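Local coordinates for ferric uptake regulation protein (Helicobacter pylori, PDB 2XIG) that probably acts as a global iron-dependent repressor, binding the operators of its target genes as a homodimer with ferrous iron as cofactor, at residues C[10-14]-C[29-34]. The protein carries 2 engineered substitutions. Sequence-based numbering, arbitrary orientation.
Sequences ILERL and REEVVS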
ATOM      1  N   ILE C  10     -23.019  20.553 -24.707  1.00 20.42           N
ATOM      2  CA  ILE C  10     -22.189  19.360 -24.543  1.00 19.13           C
ATOM      3  C   ILE C  10     -22.878  18.132 -25.137  1.00 17.88           C
ATOM      4  O   ILE C  10     -22.266  17.355 -25.883  1.00 18.54           O
ATOM      5  CB  ILE C  10     -21.830  19.140 -23.059  1.00 17.69           C
ATOM      6  CG1 ILE C  10     -21.046  20.349 -22.539  1.00 19.62           C
ATOM      7  CG2 ILE C  10     -21.034  17.848 -22.877  1.00 19.86           C
ATOM      8  CD1 ILE C  10     -20.723  20.316 -21.081  1.00 19.91           C
ATOM      9  N   LEU C  11     -24.161  17.971 -24.833  1.00 17.58           N
ATOM     10  CA  LEU C  11     -24.906  16.836 -25.370  1.00 19.94           C
ATOM     11  C   LEU C  11     -25.009  16.856 -26.901  1.00 21.33           C
ATOM     12  O   LEU C  11     -25.073  15.806 -27.533  1.00 20.21           O
ATOM     13  CB  LEU C  11     -26.290  16.738 -24.739  1.00 18.70           C
ATOM     14  CG  LEU C  11     -26.261  16.365 -23.255  1.00 22.23           C
ATOM     15  CD1 LEU C  11     -27.654  16.335 -22.676  1.00 27.50           C
ATOM     16  CD2 LEU C  11     -25.561  15.014 -23.028  1.00 18.45           C
ATOM     17  N   GLU C  12     -25.037  18.041 -27.504  1.00 21.21           N
ATOM     18  CA  GLU C  12     -25.057  18.106 -28.969  1.00 22.92           C
ATOM     19  C   GLU C  12     -23.688  17.735 -29.549  1.00 18.59           C
ATOM     20  O   GLU C  12     -23.606  17.009 -30.546  1.00 25.39           O
ATOM     21  CB  GLU C  12     -25.523  19.482 -29.480  1.00 20.86           C
ATOM     22  CG  GLU C  12     -25.398  19.655 -31.004  1.00 24.14           C
ATOM     23  CD  GLU C  12     -26.291  18.717 -31.824  1.00 31.37           C
ATOM     24  OE1 GLU C  12     -26.002  18.534 -33.030  1.00 32.70           O
ATOM     25  OE2 GLU C  12     -27.275  18.164 -31.281  1.00 34.03           O
ATOM     26  N   ARG C  13     -22.619  18.230 -28.936  1.00 16.39           N
ATOM     27  CA  ARG C  13     -21.278  17.777 -29.299  1.00 24.21           C
ATOM     28  C   ARG C  13     -21.171  16.262 -29.128  1.00 25.40           C
ATOM     29  O   ARG C  13     -20.508  15.578 -29.914  1.00 21.44           O
ATOM     30  CB  ARG C  13     -20.209  18.466 -28.456  1.00 24.79           C
ATOM     31  CG  ARG C  13     -20.029  19.937 -28.759  1.00 28.29           C
ATOM     32  CD  ARG C  13     -18.681  20.454 -28.266  1.00 25.66           C
ATOM     33  NE  ARG C  13     -18.578  20.454 -26.806  1.00 24.90           N
ATOM     34  CZ  ARG C  13     -17.828  19.612 -26.106  1.00 28.09           C
ATOM     35  NH1 ARG C  13     -17.096  18.685 -26.720  1.00 24.93           N
ATOM     36  NH2 ARG C  13     -17.803  19.702 -24.787  1.00 29.26           N
ATOM     37  N   LEU C  14     -21.833  15.741 -28.103  1.00 21.14           N
ATOM     38  CA  LEU C  14     -21.832  14.298 -27.879  1.00 23.93           C
ATOM     39  C   LEU C  14     -22.524  13.582 -29.041  1.00 28.53           C
ATOM     40  O   LEU C  14     -21.987  12.625 -29.592  1.00 25.04           O
ATOM     41  CB  LEU C  14     -22.519  13.947 -26.563  1.00 24.25           C
ATOM     42  CG  LEU C  14     -22.600  12.445 -26.274  1.00 26.18           C
ATOM     43  CD1 LEU C  14     -21.203  11.832 -26.260  1.00 23.10           C
ATOM     44  CD2 LEU C  14     -23.319  12.185 -24.956  1.00 24.88           C
ATOM     45  N   ARG C  29     -26.088   7.083 -22.105  1.00 25.49           N
ATOM     46  CA  ARG C  29     -24.832   7.802 -22.267  1.00 24.94           C
ATOM     47  C   ARG C  29     -25.015   9.299 -21.980  1.00 23.60           C
ATOM     48  O   ARG C  29     -24.162   9.929 -21.357  1.00 21.74           O
ATOM     49  CB  ARG C  29     -24.268   7.579 -23.670  1.00 20.27           C
ATOM     50  CG  ARG C  29     -22.977   8.320 -23.938  1.00 22.67           C
ATOM     51  CD  ARG C  29     -22.531   8.169 -25.383  1.00 27.40           C
ATOM     52  NE  ARG C  29     -22.259   6.788 -25.770  1.00 23.97           N
ATOM     53  CZ  ARG C  29     -22.985   6.088 -26.642  1.00 33.48           C
ATOM     54  NH1 ARG C  29     -24.049   6.629 -27.225  1.00 33.44           N
ATOM     55  NH2 ARG C  29     -22.645   4.841 -26.933  1.00 38.12           N
ATOM     56  N   GLU C  30     -26.133   9.858 -22.438  1.00 26.12           N
ATOM     57  CA  GLU C  30     -26.476  11.243 -22.141  1.00 24.70           C
ATOM     58  C   GLU C  30     -26.721  11.416 -20.638  1.00 23.85           C
ATOM     59  O   GLU C  30     -26.390  12.445 -20.063  1.00 21.17           O
ATOM     60  CB  GLU C  30     -27.714  11.692 -22.943  1.00 29.36           C
ATOM     61  CG  GLU C  30     -27.535  11.629 -24.460  1.00 30.92           C
ATOM     62  CD  GLU C  30     -28.769  12.087 -25.236  1.00 38.89           C
ATOM     63  OE1 GLU C  30     -28.626  12.386 -26.441  1.00 39.94           O
ATOM     64  OE2 GLU C  30     -29.876  12.147 -24.651  1.00 38.15           O
ATOM     65  N   GLU C  31     -27.298  10.403 -20.003  1.00 24.05           N
ATOM     66  CA  GLU C  31     -27.561  10.478 -18.569  1.00 25.21           C
ATOM     67  C   GLU C  31     -26.262  10.520 -17.748  1.00 19.86           C
ATOM     68  O   GLU C  31     -26.178  11.242 -16.757  1.00 18.69           O
ATOM     69  CB  GLU C  31     -28.453   9.321 -18.112  1.00 35.71           C
ATOM     70  CG  GLU C  31     -29.097   9.550 -16.747  1.00 46.33           C
ATOM     71  CD  GLU C  31     -29.857  10.867 -16.677  1.00 53.80           C
ATOM     72  OE1 GLU C  31     -30.426  11.281 -17.709  1.00 60.05           O
ATOM     73  OE2 GLU C  31     -29.889  11.489 -15.593  1.00 54.34           O
ATOM     74  N   VAL C  32     -25.251   9.756 -18.159  1.00 19.93           N
ATOM     75  CA  VAL C  32     -23.947   9.803 -17.491  1.00 20.58           C
ATOM     76  C   VAL C  32     -23.340  11.211 -17.564  1.00 22.14           C
ATOM     77  O   VAL C  32     -22.808  11.745 -16.582  1.00 18.09           O
ATOM     78  CB  VAL C  32     -22.952   8.799 -18.109  1.00 18.67           C
ATOM     79  CG1 VAL C  32     -21.542   9.054 -17.583  1.00 16.45           C
ATOM     80  CG2 VAL C  32     -23.375   7.359 -17.795  1.00 24.86           C
ATOM     81  N   VAL C  33     -23.404  11.809 -18.744  1.00 19.21           N
ATOM     82  CA  VAL C  33     -22.884  13.162 -18.902  1.00 15.56           C
ATOM     83  C   VAL C  33     -23.656  14.112 -18.001  1.00 13.84           C
ATOM     84  O   VAL C  33     -23.059  14.941 -17.320  1.00 15.30           O
ATOM     85  CB  VAL C  33     -22.960  13.646 -20.361  1.00 22.58           C
ATOM     86  CG1 VAL C  33     -22.605  15.140 -20.452  1.00 21.70           C
ATOM     87  CG2 VAL C  33     -22.030  12.823 -21.234  1.00 22.92           C
ATOM     88  N   SER C  34     -24.979  13.976 -17.988  1.00 18.15           N
ATOM     89  CA  SER C  34     -25.826  14.888 -17.225  1.00 22.44           C
ATOM     90  C   SER C  34     -25.612  14.732 -15.717  1.00 18.65           C
ATOM     91  O   SER C  34     -25.559  15.723 -14.994  1.00 20.94           O
ATOM     92  CB  SER C  34     -27.299  14.695 -17.591  1.00 21.79           C
ATOM     93  OG  SER C  34     -27.511  14.933 -18.973  1.00 25.37           O
TER
HETATM   94  O   HOH W   1     -26.353  13.235 -27.066  1.00 32.58           O
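Leu11 and Glu30 bring the backbones of two helices nearest to each other, 6.6 Å between their CA atoms, where segments 10-14 and 29-34 run roughly antiparallel, at 146°, with axes 10.7 Å apart. Side chains make the contact, and Val33 is the hub. Its CG1 faces both CD2 of Leu11, 3.9 Å away, and CG2 of Ile10, while its CG2 packs on CD2 of Leu14. Leu11 and Leu14 each lie alongside the valine, pointing against it. Leu14 owes its reach to a CG anti to the backbone N (chi1 178°), and both its methyls rest on one side of the aliphatic stem of Arg29, with CD1 at 4.0 Å from CD of that arginine. This contact joins helix 7-20 to helix 27-38 in the N-terminal region assigned to DNA binding by analogy with other Fur proteins, probably a winged-helix domain; Leu71 of helix 61-73 continues the hydrophobic cluster by touching Leu14 and Val33. Beyond its stem, Arg29 turns at chi3 and gives NH1 to the carbonyl oxygen of Lys24. CD2 of Leu11 rests against CB of Glu30, and the extended remainder of that glutamate leads to a water that appears to bridge the helices, donating to Leu11 O at 2.9 Å and to Glu30 OE1 over a short distance of doubtful exact length. Near CD1 of Leu11, the hydroxyl of the buried Ser34 is satisfied within its own helix: OG donates to Glu30 O at 2.9 Å from above the carbonyl plane, while Ser34 N reaches the same oxygen from the opposite face.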